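Local coordinates for putative thioesterase (Novosphingobium aromaticivorans, PDB 3CJY), which probably hydrolyses acyl-CoA thioesters as a two-subunit, calcium-binding member of the hotdog-fold thioesterases, at residues A[93-97]-A[98-102]. Residues are numbered along the deposited sequence; the frame is centred on the assembly and turned at random.
Sequences GTVDG and RLVFH
Gly-93 and Phe-101 pair a few residues from the turn of the beta hairpin formed by strands 87-95 and 98-107, a worked example of how a bulge and a two-residue turn share one ladder. Backbone bonds set the frame. Val-95 and Arg-98 are joined by a reciprocal pair of N-H...O bonds across a type I' turn: Arg-98 N reaches Val-95 O at 2.8 Å, and Asp-96 and Gly-97 form the corner with positive phi values. Further along, Gly-93 N donates to Phe-101 O at 2.9 Å, while Gly-93 O accepts from Val-100 N (2.9 Å) and, weakly, from Phe-101 N, the signature of a classic beta bulge.

Aromatic and apolar contacts follow. The Phe-101 CG sits between its own backbone N and carbonyl carbon (chi1 68°), which lays the ring over Gly-93, whose CA stands 3.8 Å from the ring centroid in a CH-pi contact. Separately, Val-95 CG2 touches Val-100 CG1 at 3.8 Å. On the face of Thr-94 and Leu-99, Leu-99 CD1 lies 3.4 Å from Gly-93 O and only loosely near Thr-94 CG2.

The polar end of Arg-98 is bonded outside the hairpin. Its bend at chi3 carries the guanidinium past Val-95 CB, with NE bound to Ser-65 OG and NH2 to Phe-66 O. The chemistry implies a hairpin whose turn end is tied through Arg-98 to residues 65-66 of the same chain, with glycine accommodating the phenyl face at the bulge.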
ATOM      1  N   GLY A  93       6.888 -16.962  -1.809  1.00 15.17           N
ATOM      2  CA  GLY A  93       6.966 -17.866  -0.678  1.00 15.25           C
ATOM      3  C   GLY A  93       6.137 -19.090  -0.975  1.00 15.24           C
ATOM      4  O   GLY A  93       4.998 -19.012  -1.475  1.00 15.60           O
ATOM      5  N   THR A  94       6.746 -20.239  -0.737  1.00 15.19           N
ATOM      6  CA  THR A  94       6.104 -21.529  -0.976  1.00 16.04           C
ATOM      7  C   THR A  94       6.435 -22.491   0.133  1.00 16.58           C
ATOM      8  O   THR A  94       7.514 -22.439   0.720  1.00 18.07           O
ATOM      9  CB  THR A  94       6.582 -22.204  -2.310  1.00 15.78           C
ATOM     10  OG1 THR A  94       8.007 -22.256  -2.308  1.00 16.19           O
ATOM     11  CG2 THR A  94       6.143 -21.444  -3.504  1.00 18.63           C
ATOM     12  N   VAL A  95       5.489 -23.387   0.378  1.00 16.77           N
ATOM     13  CA  VAL A  95       5.656 -24.457   1.324  1.00 17.88           C
ATOM     14  C   VAL A  95       5.328 -25.747   0.572  1.00 19.90           C
ATOM     15  O   VAL A  95       4.214 -25.933   0.088  1.00 19.18           O
ATOM     16  CB  VAL A  95       4.697 -24.348   2.505  1.00 18.25           C
ATOM     17  CG1 VAL A  95       4.849 -25.549   3.423  1.00 15.58           C
ATOM     18  CG2 VAL A  95       4.918 -23.029   3.251  1.00 16.75           C
ATOM     19  N   ASP A  96       6.310 -26.613   0.456  1.00 22.95           N
ATOM     20  CA  ASP A  96       6.079 -27.863  -0.216  1.00 25.21           C
ATOM     21  C   ASP A  96       5.578 -27.598  -1.628  1.00 25.08           C
ATOM     22  O   ASP A  96       4.749 -28.337  -2.153  1.00 26.02           O
ATOM     23  CB  ASP A  96       5.043 -28.685   0.547  1.00 26.58           C
ATOM     24  CG  ASP A  96       5.559 -29.195   1.880  1.00 30.99           C
ATOM     25  OD1 ASP A  96       6.797 -29.257   2.053  1.00 37.22           O
ATOM     26  OD2 ASP A  96       4.720 -29.557   2.749  1.00 37.56           O
ATOM     27  N   GLY A  97       6.062 -26.513  -2.214  1.00 24.84           N
ATOM     28  CA  GLY A  97       5.723 -26.178  -3.581  1.00 24.58           C
ATOM     29  C   GLY A  97       4.438 -25.378  -3.700  1.00 24.88           C
ATOM     30  O   GLY A  97       4.153 -24.841  -4.758  1.00 26.56           O
ATOM     31  N   ARG A  98       3.669 -25.303  -2.617  1.00 23.46           N
ATOM     32  CA  ARG A  98       2.404 -24.553  -2.593  1.00 22.33           C
ATOM     33  C   ARG A  98       2.665 -23.073  -2.371  1.00 20.93           C
ATOM     34  O   ARG A  98       3.379 -22.715  -1.460  1.00 18.92           O
ATOM     35  CB  ARG A  98       1.484 -25.054  -1.456  1.00 23.58           C
ATOM     36  CG  ARG A  98       0.136 -24.279  -1.345  1.00 27.70           C
ATOM     37  CD  ARG A  98      -0.796 -24.729  -0.174  1.00 31.53           C
ATOM     38  NE  ARG A  98      -0.453 -24.203   1.159  1.00 35.68           N
ATOM     39  CZ  ARG A  98       0.390 -24.799   1.995  1.00 36.96           C
ATOM     40  NH1 ARG A  98       0.997 -25.921   1.622  1.00 38.70           N
ATOM     41  NH2 ARG A  98       0.648 -24.277   3.182  1.00 35.80           N
ATOM     42  N   LEU A  99       2.071 -22.223  -3.199  1.00 19.98           N
ATOM     43  CA  LEU A  99       2.234 -20.767  -3.029  1.00 19.32           C
ATOM     44  C   LEU A  99       1.485 -20.253  -1.807  1.00 18.77           C
ATOM     45  O   LEU A  99       0.271 -20.440  -1.665  1.00 19.97           O
ATOM     46  CB  LEU A  99       1.727 -20.016  -4.256  1.00 19.40           C
ATOM     47  CG  LEU A  99       2.051 -18.541  -4.369  1.00 20.13           C
ATOM     48  CD1 LEU A  99       3.571 -18.314  -4.480  1.00 17.58           C
ATOM     49  CD2 LEU A  99       1.330 -17.949  -5.555  1.00 21.04           C
ATOM     50  N   VAL A 100       2.223 -19.592  -0.930  1.00 17.28           N
ATOM     51  CA  VAL A 100       1.643 -19.004   0.283  1.00 16.22           C
ATOM     52  C   VAL A 100       1.626 -17.470   0.218  1.00 15.48           C
ATOM     53  O   VAL A 100       0.779 -16.813   0.811  1.00 16.95           O
ATOM     54  CB  VAL A 100       2.288 -19.543   1.578  1.00 16.20           C
ATOM     55  CG1 VAL A 100       2.015 -21.040   1.706  1.00 17.15           C
ATOM     56  CG2 VAL A 100       3.769 -19.249   1.655  1.00 15.81           C
ATOM     57  N   PHE A 101       2.536 -16.902  -0.560  1.00 15.27           N
ATOM     58  CA  PHE A 101       2.562 -15.451  -0.797  1.00 14.87           C
ATOM     59  C   PHE A 101       3.441 -15.090  -1.981  1.00 14.25           C
ATOM     60  O   PHE A 101       4.274 -15.858  -2.386  1.00 14.36           O
ATOM     61  CB  PHE A 101       2.953 -14.614   0.474  1.00 14.61           C
ATOM     62  CG  PHE A 101       4.386 -14.775   0.932  1.00 14.62           C
ATOM     63  CD1 PHE A 101       5.428 -14.205   0.239  1.00 17.45           C
ATOM     64  CD2 PHE A 101       4.672 -15.452   2.090  1.00 18.90           C
ATOM     65  CE1 PHE A 101       6.729 -14.361   0.675  1.00 18.67           C
ATOM     66  CE2 PHE A 101       5.973 -15.635   2.504  1.00 20.70           C
ATOM     67  CZ  PHE A 101       6.986 -15.072   1.800  1.00 19.57           C
ATOM     68  N   HIS A 102       3.165 -13.926  -2.565  1.00 14.55           N
ATOM     69  CA  HIS A 102       4.008 -13.348  -3.602  1.00 15.26           C
ATOM     70  C   HIS A 102       4.112 -11.858  -3.319  1.00 15.86           C
ATOM     71  O   HIS A 102       3.212 -11.230  -2.748  1.00 15.48           O
ATOM     72  CB  HIS A 102       3.532 -13.650  -5.018  1.00 15.77           C
ATOM     73  CG  HIS A 102       2.248 -12.965  -5.373  1.00 16.58           C
ATOM     74  ND1 HIS A 102       2.215 -11.739  -6.019  1.00 20.38           N
ATOM     75  CD2 HIS A 102       0.959 -13.336  -5.192  1.00 19.09           C
ATOM     76  CE1 HIS A 102       0.951 -11.381  -6.189  1.00 24.05           C
ATOM     77  NE2 HIS A 102       0.172 -12.331  -5.704  1.00 21.76           N
TER